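Long-range contacts in fatty acid-binding protein TM_1468 (Thermotoga maritima, PDB 1VPV), which binds long-chain fatty acids such as palmitate and may take part in lipid transport or fatty acid metabolism: residues 173-178 with 200-205; 249-254 with 287-292. All blocks are in the same frame, centred on the assembly; numbering follows the deposited sequence.

Contact 1 of 2, residues 173-178 with 200-205; sequences IFYVSN and KIRVCL. With PLM (palmitic acid), chain D; PO4 (phosphate ion), chain C.
The ring of Phe174 is sandwiched between Leu205 and the palmitate chain. Leu205 CB lies over one face, 4.1 Å from the centroid of the Phe174 ring in a CH-pi contact, and on the opposite face palmitate CC stands 3.7 Å above the ring plane, over its centre. A chi1 of 67° sets Phe174 CG between the backbone N and the carbonyl carbon, and the far side of the ring, CE1 and CZ, leans toward Leu205. An alanine here would probably leave the lipid tail and Leu205 CB facing a gap. Farther along this face, Val176 CG2 packs against Val203 CB at 4.0 Å.

On the other face, Arg202 and Tyr175 run side by side, their guanidinium and ring planes 25° apart, with Arg202 CD 4.0 Å from Tyr175 CD1. Arg202 NE forms a salt bridge with Asp221, and Arg202 NH1 donates a hydrogen bond at 2.8 Å to O3 of a phosphate ion, probably from the crystallisation liquor; Arg202 NH2 and Lys200 NZ bond the same oxygen.

Phe174 pairs with Leu205 and Val176 with Val203, each through two backbone hydrogen bonds, Leu205 N to Phe174 O being the shortest at 2.8 Å. Tyr175 and Cys204 form the non-hydrogen-bonded pair between them. Adjacent antiparallel strands of the DegV-fold mixed sheet are thus joined, Phe174 lying against the fatty acid tail and helix 220-232 packing on the face of Tyr175 and Cys204.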
loop_
_atom_site.group_PDB
_atom_site.type_symbol
_atom_site.label_atom_id
_atom_site.label_comp_id
_atom_site.label_asym_id
_atom_site.label_seq_id
_atom_site.Cartn_x
_atom_site.Cartn_y
_atom_site.Cartn_z
ATOM N N ILE A 173 3.497 8.572 1.030
ATOM C CA ILE A 173 3.881 9.663 1.942
ATOM C C ILE A 173 2.912 9.628 3.149
ATOM O O ILE A 173 1.690 9.593 2.974
ATOM C CB ILE A 173 3.808 11.019 1.210
ATOM C CG1 ILE A 173 4.766 11.013 -0.003
ATOM C CG2 ILE A 173 4.125 12.183 2.152
ATOM C CD1 ILE A 173 4.677 12.235 -0.902
ATOM N N PHE A 174 3.439 9.615 4.370
ATOM C CA PHE A 174 2.574 9.401 5.554
ATOM C C PHE A 174 3.227 9.906 6.830
ATOM O O PHE A 174 4.439 10.200 6.855
ATOM C CB PHE A 174 2.182 7.900 5.698
ATOM C CG PHE A 174 3.338 6.973 6.032
ATOM C CD1 PHE A 174 4.306 6.645 5.068
ATOM C CD2 PHE A 174 3.446 6.410 7.299
ATOM C CE1 PHE A 174 5.380 5.744 5.363
ATOM C CE2 PHE A 174 4.478 5.532 7.611
ATOM C CZ PHE A 174 5.471 5.200 6.635
ATOM N N TYR A 175 2.416 10.035 7.879
ATOM C CA TYR A 175 2.938 10.374 9.216
ATOM C C TYR A 175 2.356 9.482 10.262
ATOM O O TYR A 175 1.189 9.070 10.171
ATOM C CB TYR A 175 2.717 11.828 9.590
ATOM C CG TYR A 175 1.280 12.295 9.889
ATOM C CD1 TYR A 175 0.632 11.955 11.083
ATOM C CD2 TYR A 175 0.612 13.142 9.021
ATOM C CE1 TYR A 175 -0.636 12.381 11.361
ATOM C CE2 TYR A 175 -0.682 13.601 9.306
ATOM C CZ TYR A 175 -1.274 13.228 10.474
ATOM O OH TYR A 175 -2.519 13.679 10.755
ATOM N N VAL A 176 3.191 9.182 11.255
ATOM C CA VAL A 176 2.808 8.418 12.422
ATOM C C VAL A 176 2.939 9.330 13.637
ATOM O O VAL A 176 3.626 10.352 13.581
ATOM C CB VAL A 176 3.712 7.163 12.589
ATOM C CG1 VAL A 176 3.555 6.235 11.395
ATOM C CG2 VAL A 176 5.165 7.556 12.795
ATOM N N SER A 177 2.288 8.966 14.732
ATOM C CA SER A 177 2.410 9.735 15.959
ATOM C C SER A 177 3.300 9.051 17.000
ATOM O O SER A 177 3.765 9.698 17.950
ATOM C CB SER A 177 1.035 10.020 16.546
ATOM O OG SER A 177 0.429 8.783 16.908
ATOM N N ASN A 178 3.582 7.770 16.817
ATOM C CA ASN A 178 4.398 7.039 17.767
ATOM C C ASN A 178 5.379 6.135 17.034
ATOM O O ASN A 178 5.049 4.984 16.619
ATOM C CB ASN A 178 3.505 6.259 18.756
ATOM C CG ASN A 178 4.317 5.397 19.674
ATOM O OD1 ASN A 178 5.538 5.317 19.522
ATOM N ND2 ASN A 178 3.679 4.747 20.609
ATOM N N LYS A 200 3.027 15.469 21.251
ATOM C CA LYS A 200 2.386 15.907 20.044
ATOM C C LYS A 200 3.256 15.775 18.810
ATOM O O LYS A 200 2.880 16.273 17.746
ATOM C CB LYS A 200 1.889 17.349 20.179
ATOM C CG LYS A 200 1.224 17.679 21.499
ATOM C CD LYS A 200 0.059 16.765 21.883
ATOM C CE LYS A 200 -1.299 17.235 21.355
ATOM N NZ LYS A 200 -1.677 16.591 20.099
ATOM N N ILE A 201 4.375 15.058 18.922
ATOM C CA ILE A 201 5.242 14.823 17.772
ATOM C C ILE A 201 4.517 13.973 16.710
ATOM O O ILE A 201 3.702 13.114 17.031
ATOM C CB ILE A 201 6.612 14.129 18.152
ATOM C CG1 ILE A 201 7.575 14.144 16.974
ATOM C CG2 ILE A 201 6.426 12.669 18.555
ATOM C CD1 ILE A 201 9.019 14.004 17.356
ATOM N N ARG A 202 4.829 14.264 15.451
ATOM C CA ARG A 202 4.449 13.457 14.300
ATOM C C ARG A 202 5.711 13.299 13.487
ATOM O O ARG A 202 6.474 14.248 13.314
ATOM C CB ARG A 202 3.441 14.203 13.459
ATOM C CG ARG A 202 2.249 14.734 14.256
ATOM C CD ARG A 202 1.322 13.592 14.648
ATOM N NE ARG A 202 0.084 14.159 15.173
ATOM C CZ ARG A 202 -0.240 14.247 16.457
ATOM N NH1 ARG A 202 0.578 13.816 17.408
ATOM N NH2 ARG A 202 -1.368 14.826 16.787
ATOM N N VAL A 203 5.940 12.099 13.007
ATOM C CA VAL A 203 7.111 11.785 12.217
ATOM C C VAL A 203 6.629 11.508 10.823
ATOM O O VAL A 203 5.763 10.641 10.634
ATOM C CB VAL A 203 7.791 10.520 12.767
ATOM C CG1 VAL A 203 8.938 10.030 11.859
ATOM C CG2 VAL A 203 8.328 10.825 14.139
ATOM N N CYS A 204 7.208 12.224 9.858
ATOM C CA CYS A 204 6.842 12.107 8.452
ATOM C C CYS A 204 7.795 11.213 7.696
ATOM O O CYS A 204 9.004 11.399 7.739
ATOM C CB CYS A 204 6.800 13.491 7.787
ATOM S SG CYS A 204 5.750 14.725 8.649
ATOM N N LEU A 205 7.237 10.263 6.961
ATOM C CA LEU A 205 8.034 9.384 6.150
ATOM C C LEU A 205 7.546 9.364 4.709
ATOM O O LEU A 205 6.411 9.781 4.401
ATOM C CB LEU A 205 8.022 7.959 6.717
ATOM C CG LEU A 205 8.475 7.757 8.181
ATOM C CD1 LEU A 205 7.337 7.944 9.186
ATOM C CD2 LEU A 205 9.039 6.387 8.367
HETATM C C1 PLM D . 6.099 -8.922 6.146
HETATM O O1 PLM D . 6.665 -9.547 5.201
HETATM O O2 PLM D . 6.098 -9.369 7.337
HETATM C C2 PLM D . 5.394 -7.627 5.811
HETATM C C3 PLM D . 6.223 -6.426 6.219
HETATM C C4 PLM D . 5.427 -5.146 6.002
HETATM C C5 PLM D . 6.254 -3.960 6.487
HETATM C C6 PLM D . 5.530 -2.649 6.314
HETATM C C7 PLM D . 6.374 -1.455 6.732
HETATM C C8 PLM D . 5.508 -0.215 6.937
HETATM C C9 PLM D . 5.070 0.383 5.618
HETATM C CA PLM D . 4.139 1.565 5.807
HETATM C CB PLM D . 3.846 2.235 4.474
HETATM C CC PLM D . 2.693 3.223 4.620
HETATM C CD PLM D . 2.465 4.052 3.338
HETATM C CE PLM D . 1.189 4.872 3.400
HETATM C CF PLM D . 1.049 5.829 2.226
HETATM C CG PLM D . 0.456 5.156 0.985
HETATM P P PO4 C . -1.364 13.056 20.644
HETATM O O1 PO4 C . -2.832 13.214 20.922
HETATM O O2 PO4 C . -0.780 12.987 22.008
HETATM O O3 PO4 C . -0.852 14.204 19.835
HETATM O O4 PO4 C . -1.092 11.766 19.938
#

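Contact 2 of 2, residues 249-254 with 287-292; sequences ADNEAG and GTVGFG. With PLM (palmitic acid), chain D.
Asn251 and Gly287 meet through a short hydrogen bond, Asn251 ND2 to Gly287 O at 2.6 Å. The acceptor lies close to the plane of the Asn251 amide, and the N-H points at it with an angle of 163°. CG of Asn251 is anti to the backbone N (chi1 -166°), and the amide beyond it serves two partners: while ND2 reaches across to Gly287, OD1 turns back to accept from Gly254 N at 3.0 Å. This second bond caps the first turn of helix 252-263, its donor lying above the plane of the side-chain carbonyl. One side chain therefore both caps the N-terminus of the helix and ties it to the loop before strand 289-295.

Two backbone bonds add to this link. Ala249 O accepts from Gly287 N at 2.9 Å, and Ala249 N donates a hydrogen bond to Thr288 O at 3.1 Å. With phi at 100°, any CB on Gly287 would crowd the carbonyl oxygen of the residue before, which accounts for the glycine. Thr288 OG1 is held from its own side of the contact, by Gly285 O.

The remaining contacts are van der Waals packing around Val289 and Ala249. Val289 CG2 rests on the backbone of Gly254, 3.6 Å from its carbonyl carbon, where a side chain on Gly254 would collide with the valine. Val289 also crosses Asn251 at about a right angle, and it reaches Leu258 one turn farther along the helix. At the loop, the CB atoms of Ala249 and Thr288 approach to 4.2 Å, with Met276 touching both residues.

The whole is an Asn N-cap where strand 241-248 gives way to helix 252-263, fastened to the entrance of the neighbouring antiparallel strand 289-295 in the DegV-fold alpha/beta sheet.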
loop_
_atom_site.group_PDB
_atom_site.type_symbol
_atom_site.label_atom_id
_atom_site.label_comp_id
_atom_site.label_asym_id
_atom_site.label_seq_id
_atom_site.Cartn_x
_atom_site.Cartn_y
_atom_site.Cartn_z
ATOM N N ALA A 249 -4.892 4.376 9.570
ATOM C CA ALA A 249 -5.053 3.313 10.540
ATOM C C ALA A 249 -5.996 3.818 11.610
ATOM O O ALA A 249 -5.578 4.408 12.608
ATOM C CB ALA A 249 -3.689 2.930 11.148
ATOM N N ASP A 250 -7.279 3.601 11.366
ATOM C CA ASP A 250 -8.364 4.013 12.250
ATOM C C ASP A 250 -8.285 5.462 12.618
ATOM O O ASP A 250 -8.307 5.808 13.795
ATOM C CB ASP A 250 -8.338 3.156 13.492
ATOM C CG ASP A 250 -9.651 3.199 14.286
ATOM O OD1 ASP A 250 -10.751 3.458 13.731
ATOM O OD2 ASP A 250 -9.552 2.936 15.494
ATOM N N ASN A 251 -8.150 6.316 11.602
ATOM C CA ASN A 251 -8.100 7.782 11.784
ATOM C C ASN A 251 -8.689 8.539 10.601
ATOM O O ASN A 251 -7.998 9.259 9.852
ATOM C CB ASN A 251 -6.666 8.227 12.021
ATOM C CG ASN A 251 -6.583 9.650 12.555
ATOM O OD1 ASN A 251 -7.575 10.394 12.563
ATOM N ND2 ASN A 251 -5.410 10.023 13.020
ATOM N N GLU A 252 -9.992 8.394 10.464
ATOM C CA GLU A 252 -10.715 8.939 9.327
ATOM C C GLU A 252 -10.684 10.433 9.292
ATOM O O GLU A 252 -10.422 11.020 8.245
ATOM C CB GLU A 252 -12.148 8.446 9.321
ATOM C CG GLU A 252 -12.225 6.933 9.160
ATOM N N ALA A 253 -10.948 11.062 10.425
ATOM C CA ALA A 253 -10.893 12.521 10.457
ATOM C C ALA A 253 -9.500 12.987 9.974
ATOM O O ALA A 253 -9.387 13.964 9.230
ATOM C CB ALA A 253 -11.240 13.072 11.859
ATOM N N GLY A 254 -8.453 12.251 10.349
ATOM C CA GLY A 254 -7.082 12.642 9.996
ATOM C C GLY A 254 -6.849 12.646 8.491
ATOM O O GLY A 254 -6.323 13.604 7.933
ATOM N N GLY A 287 -3.682 5.625 14.456
ATOM C CA GLY A 287 -3.590 7.076 14.336
ATOM C C GLY A 287 -2.975 7.517 13.014
ATOM O O GLY A 287 -3.235 8.612 12.564
ATOM N N THR A 288 -2.207 6.638 12.374
ATOM C CA THR A 288 -1.444 6.976 11.176
ATOM C C THR A 288 -2.309 7.500 10.006
ATOM O O THR A 288 -3.422 7.042 9.791
ATOM C CB THR A 288 -0.633 5.748 10.732
ATOM O OG1 THR A 288 0.306 5.404 11.772
ATOM C CG2 THR A 288 0.125 5.992 9.379
ATOM N N VAL A 289 -1.770 8.465 9.259
ATOM C CA VAL A 289 -2.461 9.090 8.134
ATOM C C VAL A 289 -1.481 9.302 6.967
ATOM O O VAL A 289 -0.341 9.750 7.150
ATOM C CB VAL A 289 -3.099 10.452 8.575
ATOM C CG1 VAL A 289 -3.408 11.361 7.393
ATOM C CG2 VAL A 289 -4.339 10.197 9.343
ATOM N N GLY A 290 -1.912 8.978 5.761
ATOM C CA GLY A 290 -1.025 9.147 4.633
ATOM C C GLY A 290 -1.772 9.183 3.335
ATOM O O GLY A 290 -3.016 9.075 3.316
ATOM N N PHE A 291 -1.027 9.335 2.239
ATOM C CA PHE A 291 -1.620 9.075 0.955
ATOM C C PHE A 291 -0.702 8.399 -0.025
ATOM O O PHE A 291 0.521 8.570 0.028
ATOM C CB PHE A 291 -2.285 10.320 0.354
ATOM C CG PHE A 291 -1.492 11.607 0.435
ATOM C CD1 PHE A 291 -0.116 11.645 0.399
ATOM C CD2 PHE A 291 -2.171 12.810 0.443
ATOM C CE1 PHE A 291 0.548 12.852 0.455
ATOM C CE2 PHE A 291 -1.499 14.015 0.507
ATOM C CZ PHE A 291 -0.153 14.042 0.503
ATOM N N GLY A 292 -1.314 7.579 -0.888
ATOM C CA GLY A 292 -0.685 7.081 -2.102
ATOM C C GLY A 292 -1.098 8.055 -3.178
ATOM O O GLY A 292 -2.280 8.356 -3.302
HETATM C C1 PLM D . 6.099 -8.922 6.146
HETATM O O1 PLM D . 6.665 -9.547 5.201
HETATM O O2 PLM D . 6.098 -9.369 7.337
HETATM C C2 PLM D . 5.394 -7.627 5.811
HETATM C C3 PLM D . 6.223 -6.426 6.219
HETATM C C4 PLM D . 5.427 -5.146 6.002
HETATM C C5 PLM D . 6.254 -3.960 6.487
HETATM C C6 PLM D . 5.530 -2.649 6.314
HETATM C C7 PLM D . 6.374 -1.455 6.732
HETATM C C8 PLM D . 5.508 -0.215 6.937
HETATM C C9 PLM D . 5.070 0.383 5.618
HETATM C CA PLM D . 4.139 1.565 5.807
HETATM C CB PLM D . 3.846 2.235 4.474
HETATM C CC PLM D . 2.693 3.223 4.620
HETATM C CD PLM D . 2.465 4.052 3.338
HETATM C CE PLM D . 1.189 4.872 3.400
HETATM C CF PLM D . 1.049 5.829 2.226
HETATM C CG PLM D . 0.456 5.156 0.985
#

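How the contacts relate
Contact 1 closes before contact 2 opens along the chain, and their centres lie about 10 Å apart on the same side of the protein's centre. They share one six-stranded mixed sheet: strand 170-176 of contact 1 has strand 201-208 on one side and strand 289-295 of contact 2 on the other. The two are stitched directly, probably by backbone hydrogen bonds from Phe291 N to Ile173 O and from Tyr175 N to Val289 O, while Thr288 packs on Val176. Both contacts touch the palmitate tail, chiefly through Phe174 and the backbone at Phe291 and Gly292, consistent with this part of the sheet bordering the end of the lipid site; Thr75 and Ser108 hydrogen-bond the ligand at its other end.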